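Side-chain contact in putative RnfG subunit of electron transport complex (Thermotoga maritima, PDB 3DCZ), which probably serves as an FMN-binding subunit of a membrane-bound complex that couples electron transfer to the translocation of ions across the membrane: residues Lys62-Gly67 with Met198-Glu203. Residues are numbered along the deposited sequence; the frame is centred on the assembly and turned at random.
Sequences KEYKEG and MYRYLE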
loop_
_atom_site.group_PDB
_atom_site.type_symbol
_atom_site.label_atom_id
_atom_site.label_comp_id
_atom_site.label_asym_id
_atom_site.label_seq_id
_atom_site.Cartn_x
_atom_site.Cartn_y
_atom_site.Cartn_z
ATOM N N LYS A 62 7.337 10.284 8.903
ATOM C CA LYS A 62 8.741 10.475 8.524
ATOM C C LYS A 62 8.842 11.077 7.139
ATOM O O LYS A 62 8.095 10.678 6.219
ATOM C CB LYS A 62 9.513 9.165 8.546
ATOM C CG LYS A 62 11.004 9.351 8.300
ATOM C CD LYS A 62 11.792 8.190 8.903
ATOM C CE LYS A 62 13.300 8.341 8.636
ATOM N NZ LYS A 62 14.085 7.356 9.452
ATOM N N GLU A 63 9.721 12.068 7.006
ATOM C CA GLU A 63 10.021 12.653 5.741
ATOM C C GLU A 63 11.330 12.066 5.225
ATOM O O GLU A 63 12.306 12.021 5.975
ATOM C CB GLU A 63 10.147 14.200 5.881
ATOM C CG GLU A 63 10.261 14.913 4.567
ATOM C CD GLU A 63 10.496 16.414 4.649
ATOM O OE1 GLU A 63 10.668 16.948 5.751
ATOM O OE2 GLU A 63 10.586 17.023 3.552
ATOM N N TYR A 64 11.332 11.667 3.957
ATOM C CA TYR A 64 12.499 11.164 3.242
ATOM C C TYR A 64 12.827 12.080 2.065
ATOM O O TYR A 64 11.996 12.884 1.629
ATOM C CB TYR A 64 12.214 9.764 2.701
ATOM C CG TYR A 64 11.934 8.705 3.745
ATOM C CD1 TYR A 64 12.958 7.977 4.322
ATOM C CD2 TYR A 64 10.618 8.443 4.172
ATOM C CE1 TYR A 64 12.711 6.998 5.252
ATOM C CE2 TYR A 64 10.366 7.458 5.091
ATOM C CZ TYR A 64 11.396 6.718 5.622
ATOM O OH TYR A 64 11.192 5.732 6.574
ATOM N N LYS A 65 14.010 11.905 1.465
ATOM C CA LYS A 65 14.364 12.735 0.324
ATOM C C LYS A 65 13.327 12.647 -0.788
ATOM O O LYS A 65 13.046 13.626 -1.470
ATOM C CB LYS A 65 15.762 12.380 -0.219
ATOM C CG LYS A 65 16.268 13.321 -1.259
ATOM N N GLU A 66 12.776 11.460 -0.981
ATOM C CA GLU A 66 11.966 11.135 -2.134
ATOM C C GLU A 66 10.470 11.145 -1.863
ATOM O O GLU A 66 9.676 10.908 -2.762
ATOM C CB GLU A 66 12.347 9.735 -2.635
ATOM C CG GLU A 66 13.833 9.587 -2.917
ATOM C CD GLU A 66 14.098 9.476 -4.368
ATOM O OE1 GLU A 66 13.856 8.375 -4.904
ATOM O OE2 GLU A 66 14.537 10.475 -4.961
ATOM N N GLY A 67 10.068 11.390 -0.609
ATOM C CA GLY A 67 8.647 11.432 -0.306
ATOM C C GLY A 67 8.410 11.438 1.193
ATOM O O GLY A 67 9.343 11.634 1.981
HETATM N N MSE A 198 6.926 3.566 2.314
HETATM C CA MSE A 198 6.133 2.987 3.382
HETATM C C MSE A 198 6.752 1.670 3.859
HETATM O O MSE A 198 6.822 1.397 5.049
HETATM C CB MSE A 198 4.688 2.786 2.897
HETATM C CG MSE A 198 3.869 4.045 2.961
HETATM SE SE MSE A 198 2.026 3.642 2.321
HETATM C CE MSE A 198 2.596 4.306 0.875
ATOM N N TYR A 199 7.229 0.875 2.904
ATOM C CA TYR A 199 7.930 -0.371 3.237
ATOM C C TYR A 199 9.209 -0.096 4.030
ATOM O O TYR A 199 9.461 -0.743 5.055
ATOM C CB TYR A 199 8.212 -1.160 1.977
ATOM C CG TYR A 199 9.004 -2.421 2.213
ATOM C CD1 TYR A 199 8.413 -3.561 2.800
ATOM C CD2 TYR A 199 10.343 -2.499 1.833
ATOM C CE1 TYR A 199 9.169 -4.723 3.003
ATOM C CE2 TYR A 199 11.082 -3.657 2.048
ATOM C CZ TYR A 199 10.481 -4.759 2.625
ATOM O OH TYR A 199 11.237 -5.928 2.783
ATOM N N ARG A 200 9.992 0.890 3.584
ATOM C CA ARG A 200 11.179 1.281 4.316
ATOM C C ARG A 200 10.851 1.625 5.750
ATOM O O ARG A 200 11.510 1.174 6.672
ATOM C CB ARG A 200 11.835 2.456 3.661
ATOM C CG ARG A 200 12.758 2.088 2.575
ATOM C CD ARG A 200 13.463 3.350 2.082
ATOM N NE ARG A 200 14.275 4.028 3.091
ATOM C CZ ARG A 200 14.901 5.200 2.898
ATOM N NH1 ARG A 200 14.750 5.877 1.765
ATOM N NH2 ARG A 200 15.653 5.709 3.828
ATOM N N TYR A 201 9.819 2.430 5.919
ATOM C CA TYR A 201 9.426 2.857 7.261
ATOM C C TYR A 201 9.008 1.670 8.122
ATOM O O TYR A 201 9.472 1.533 9.231
ATOM C CB TYR A 201 8.293 3.897 7.155
ATOM C CG TYR A 201 7.827 4.353 8.517
ATOM C CD1 TYR A 201 8.452 5.417 9.152
ATOM C CD2 TYR A 201 6.811 3.683 9.195
ATOM C CE1 TYR A 201 8.072 5.840 10.421
ATOM C CE2 TYR A 201 6.414 4.124 10.471
ATOM C CZ TYR A 201 7.059 5.203 11.062
ATOM O OH TYR A 201 6.691 5.655 12.308
ATOM N N LEU A 202 8.146 0.800 7.597
ATOM C CA LEU A 202 7.724 -0.394 8.353
ATOM C C LEU A 202 8.909 -1.260 8.776
ATOM O O LEU A 202 8.958 -1.771 9.894
ATOM C CB LEU A 202 6.770 -1.251 7.533
ATOM C CG LEU A 202 5.367 -0.711 7.358
ATOM C CD1 LEU A 202 4.522 -1.633 6.436
ATOM C CD2 LEU A 202 4.702 -0.569 8.723
ATOM N N GLU A 203 9.838 -1.467 7.861
ATOM C CA GLU A 203 11.054 -2.212 8.182
ATOM C C GLU A 203 11.859 -1.562 9.304
ATOM O O GLU A 203 12.374 -2.288 10.172
ATOM C CB GLU A 203 11.924 -2.358 6.938
ATOM C CG GLU A 203 11.365 -3.357 5.947
ATOM C CD GLU A 203 11.506 -4.778 6.427
ATOM O OE1 GLU A 203 12.592 -5.114 6.914
ATOM O OE2 GLU A 203 10.559 -5.556 6.321
#
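CB of K62 meets the Y201 ring obliquely, 3.9 Å from CD1. Its CG is anti to the backbone N (chi1 -174°), and from there the extended chain leads away from Y201. On the way CG lies over one face of the Y64 ring, offset toward the rim. NZ ends in a salt bridge with E204.

Y64 makes the largest share of the contact. Its ring points its OH at the helix, 3.4 Å from CA of Y201 and 3.5 Å from CB of the same residue. The hydroxyl sits at the edge of the Y201 ring, in its plane, and the two side chains cross at about a right angle. The hydroxyl's hydrogen bond is to OE2 of E204, whose OE1 takes the K62 salt bridge. The contact joins edge strand 59-64 of the five-stranded antiparallel sheet to helix 188-206, which packs across that sheet through M198 and L202. R200 comes from the helix with its chain bent at chi3 (61°). CD1 of Y64 lies over one face of its guanidinium, and NH2 is 3.5 Å from CE1 of Y64; the two planes are 57° apart. A leucine in place of Y64 would probably leave E204 without its hydroxyl partner and the R200 guanidinium without a ring beside it. From Y64 to G67 the chain reverses in a type I turn, with Y64 N bonded to G67 O at 2.8 Å, and enters strand 67-77.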